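Local atomic coordinates of serine protease inhibitor 1 (Coprinopsis cinerea, PDB entry 3VWC), a protein that probably acts as a beta-trefoil inhibitor of serine-type endopeptidases. Residues G5-T10 with W46-D51. Numbering follows the deposited sequence.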
ATOM      1  N   GLY A   5       2.575   6.477  12.652  1.00 18.08           N
ATOM      2  CA  GLY A   5       1.294   6.506  13.332  1.00 19.33           C
ATOM      3  C   GLY A   5       0.335   5.588  12.601  1.00 15.67           C
ATOM      4  O   GLY A   5       0.764   4.703  11.855  1.00 16.92           O
ATOM      5  N   THR A   6      -0.946   5.835  12.809  1.00 17.56           N
ATOM      6  CA  THR A   6      -1.997   4.929  12.362  1.00 18.25           C
ATOM      7  C   THR A   6      -2.835   5.690  11.321  1.00 18.78           C
ATOM      8  O   THR A   6      -3.222   6.851  11.538  1.00 17.76           O
ATOM      9  CB  THR A   6      -2.915   4.486  13.558  1.00 21.73           C
ATOM     10  OG1 THR A   6      -2.157   3.711  14.499  1.00 24.02           O
ATOM     11  CG2 THR A   6      -4.105   3.677  13.075  1.00 26.13           C
ATOM     12  N   TYR A   7      -3.085   5.029  10.179  1.00 15.82           N
ATOM     13  CA  TYR A   7      -3.655   5.660   8.972  1.00 15.13           C
ATOM     14  C   TYR A   7      -4.730   4.824   8.293  1.00 15.96           C
ATOM     15  O   TYR A   7      -4.549   3.609   8.133  1.00 19.98           O
ATOM     16  CB  TYR A   7      -2.543   5.859   7.931  1.00 17.64           C
ATOM     17  CG  TYR A   7      -1.541   6.913   8.326  1.00 10.89           C
ATOM     18  CD1 TYR A   7      -1.678   8.237   7.928  1.00 12.56           C
ATOM     19  CD2 TYR A   7      -0.409   6.569   9.084  1.00 12.98           C
ATOM     20  CE1 TYR A   7      -0.768   9.190   8.267  1.00 12.64           C
ATOM     21  CE2 TYR A   7       0.526   7.539   9.435  1.00 15.88           C
ATOM     22  CZ  TYR A   7       0.345   8.831   9.013  1.00 15.21           C
ATOM     23  OH  TYR A   7       1.237   9.826   9.334  1.00 17.04           O
ATOM     24  N   GLU A   8      -5.722   5.499   7.715  1.00 15.83           N
ATOM     25  CA  GLU A   8      -6.600   4.887   6.711  1.00 15.12           C
ATOM     26  C   GLU A   8      -5.969   5.148   5.351  1.00 15.72           C
ATOM     27  O   GLU A   8      -5.293   6.160   5.169  1.00 15.57           O
ATOM     28  CB  GLU A   8      -7.984   5.530   6.730  1.00 23.71           C
ATOM     29  CG  GLU A   8      -8.793   5.168   7.966  1.00 33.69           C
ATOM     30  CD  GLU A   8     -10.294   5.150   7.690  1.00 40.98           C
ATOM     31  OE1 GLU A   8     -10.737   5.826   6.731  1.00 45.18           O
ATOM     32  OE2 GLU A   8     -11.022   4.433   8.413  1.00 47.62           O
ATOM     33  N   VAL A   9      -5.975   4.134   4.511  1.00 14.06           N
ATOM     34  CA  VAL A   9      -5.301   4.242   3.204  1.00 11.23           C
ATOM     35  C   VAL A   9      -6.274   3.995   2.062  1.00 12.73           C
ATOM     36  O   VAL A   9      -6.931   2.963   2.056  1.00 12.50           O
ATOM     37  CB  VAL A   9      -4.127   3.245   3.099  1.00 12.79           C
ATOM     38  CG1 VAL A   9      -3.405   3.367   1.760  1.00 13.90           C
ATOM     39  CG2 VAL A   9      -3.185   3.412   4.255  1.00 15.08           C
ATOM     40  N   THR A  10      -6.414   4.936   1.127  1.00 11.56           N
ATOM     41  CA  THR A  10      -7.255   4.725  -0.057  1.00 11.37           C
ATOM     42  C   THR A  10      -6.438   4.899  -1.330  1.00 13.03           C
ATOM     43  O   THR A  10      -5.391   5.547  -1.329  1.00 11.65           O
ATOM     44  CB  THR A  10      -8.397   5.746  -0.132  1.00 11.64           C
ATOM     45  OG1 THR A  10      -7.851   7.080  -0.004  1.00 13.87           O
ATOM     46  CG2 THR A  10      -9.381   5.486   1.014  1.00 14.76           C
ATOM     47  N   TRP A  46      -4.006   1.076   9.007  1.00 17.34           N
ATOM     48  CA  TRP A  46      -2.664   0.596   8.888  1.00 15.55           C
ATOM     49  C   TRP A  46      -1.830   1.223   9.985  1.00 14.93           C
ATOM     50  O   TRP A  46      -2.092   2.349  10.397  1.00 16.65           O
ATOM     51  CB  TRP A  46      -2.137   1.036   7.510  1.00 14.02           C
ATOM     52  CG  TRP A  46      -2.715   0.277   6.336  1.00 16.49           C
ATOM     53  CD1 TRP A  46      -4.014   0.288   5.898  1.00 15.01           C
ATOM     54  CD2 TRP A  46      -1.991  -0.569   5.447  1.00 13.22           C
ATOM     55  NE1 TRP A  46      -4.121  -0.467   4.737  1.00 10.14           N
ATOM     56  CE2 TRP A  46      -2.925  -1.072   4.488  1.00 11.80           C
ATOM     57  CE3 TRP A  46      -0.676  -1.071   5.435  1.00 15.22           C
ATOM     58  CZ2 TRP A  46      -2.542  -1.921   3.447  1.00 12.02           C
ATOM     59  CZ3 TRP A  46      -0.280  -1.908   4.372  1.00 14.78           C
ATOM     60  CH2 TRP A  46      -1.226  -2.336   3.402  1.00 12.05           C
ATOM     61  N   VAL A  47      -0.810   0.507  10.428  1.00 13.24           N
ATOM     62  CA  VAL A  47       0.195   1.110  11.283  1.00 13.31           C
ATOM     63  C   VAL A  47       1.495   1.295  10.493  1.00 13.21           C
ATOM     64  O   VAL A  47       2.021   0.362   9.853  1.00 15.70           O
ATOM     65  CB  VAL A  47       0.424   0.262  12.534  1.00 15.54           C
ATOM     66  CG1 VAL A  47       1.576   0.853  13.372  1.00 19.55           C
ATOM     67  CG2 VAL A  47      -0.842   0.195  13.329  1.00 19.29           C
ATOM     68  N   VAL A  48       1.999   2.523  10.552  1.00 16.24           N
ATOM     69  CA  VAL A  48       3.226   2.901   9.856  1.00 16.80           C
ATOM     70  C   VAL A  48       4.340   3.132  10.884  1.00 19.92           C
ATOM     71  O   VAL A  48       4.166   3.931  11.792  1.00 18.60           O
ATOM     72  CB  VAL A  48       3.025   4.188   9.055  1.00 15.85           C
ATOM     73  CG1 VAL A  48       4.357   4.594   8.419  1.00 21.63           C
ATOM     74  CG2 VAL A  48       1.924   3.985   7.960  1.00 17.72           C
ATOM     75  N   GLU A  49       5.401   2.336  10.791  1.00 19.84           N
ATOM     76  CA  GLU A  49       6.512   2.400  11.722  1.00 20.27           C
ATOM     77  C   GLU A  49       7.761   2.773  10.960  1.00 17.46           C
ATOM     78  O   GLU A  49       8.050   2.232   9.901  1.00 19.14           O
ATOM     79  CB  GLU A  49       6.745   1.045  12.408  1.00 20.20           C
ATOM     80  CG  GLU A  49       5.556   0.506  13.210  1.00 32.15           C
ATOM     81  CD  GLU A  49       5.688   0.702  14.710  1.00 34.23           C
ATOM     82  OE1 GLU A  49       6.630   1.398  15.151  1.00 35.64           O
ATOM     83  OE2 GLU A  49       4.759   0.298  15.437  1.00 29.01           O
ATOM     84  N   LYS A  50       8.533   3.698  11.522  1.00 17.17           N
ATOM     85  CA  LYS A  50       9.872   3.935  11.036  1.00 16.44           C
ATOM     86  C   LYS A  50      10.840   2.779  11.315  1.00 16.48           C
ATOM     87  O   LYS A  50      10.867   2.228  12.405  1.00 23.58           O
ATOM     88  CB  LYS A  50      10.390   5.239  11.665  1.00 21.22           C
ATOM     89  CG  LYS A  50      11.447   5.936  10.844  1.00 22.15           C
ATOM     90  CD  LYS A  50      11.952   7.181  11.594  1.00 35.94           C
ATOM     91  CE  LYS A  50      13.112   7.842  10.864  1.00 36.49           C
ATOM     92  NZ  LYS A  50      12.620   8.869   9.889  1.00 44.76           N
ATOM     93  N   ASP A  51      11.633   2.447  10.309  1.00 21.56           N
ATOM     94  CA  ASP A  51      12.561   1.331  10.381  1.00 27.76           C
ATOM     95  C   ASP A  51      13.834   1.789   9.704  1.00 28.88           C
ATOM     96  O   ASP A  51      13.936   1.762   8.479  1.00 29.84           O
ATOM     97  CB  ASP A  51      11.977   0.134   9.615  1.00 28.17           C
ATOM     98  CG  ASP A  51      12.861  -1.118   9.700  1.00 40.20           C
ATOM     99  OD1 ASP A  51      13.713  -1.210  10.619  1.00 35.99           O
ATOM    100  OD2 ASP A  51      12.672  -2.026   8.852  1.00 47.79           O
TER
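Trp46 reaches across to Tyr7 and Val9 of the neighbouring antiparallel strand. Its CB sits 3.6 Å from Tyr7 O, which also accepts a hydrogen bond from Trp46 N (2.7 Å, N to O). The donor is tilted 22° from the carbonyl plane. CG, anti to the carbonyl carbon (chi1 -73°), comes to Val9 CG2; the two side chains cross at about a right angle. One face of the five-membered ring receives the Val9 CG2 methyl in a CH-pi contact, 3.9 Å from CG2 to the ring centroid; the nearest ring atom, CD1, is 3.6 Å from Val9 CG2. Farther out, NE1 lies near Val9 CB and CG2, while its N-H is spent on Val18 O. The indole also meets the ring of Trp108, their planes at about 45°. In this beta-trefoil, strands 5-11 and 46-51 lie side by side, with 141-145 flanking the first and 54-59 the second. Tyr7 N returns a bond to Trp46 O, and two residues along, Gly5 and Val48 pair in the same way, Val48 N reaching Gly5 O at 2.8 Å nearly in line with the C=O. On the face shared with Trp46, Val48 CG2 comes obliquely to Tyr7 CD2 at 3.7 Å, and the Tyr7 hydroxyl bonds to Lys3 O. Thr6 and Val47 occupy the other face, where Thr6 OG1 lies 3.9 Å from Val47 CG2.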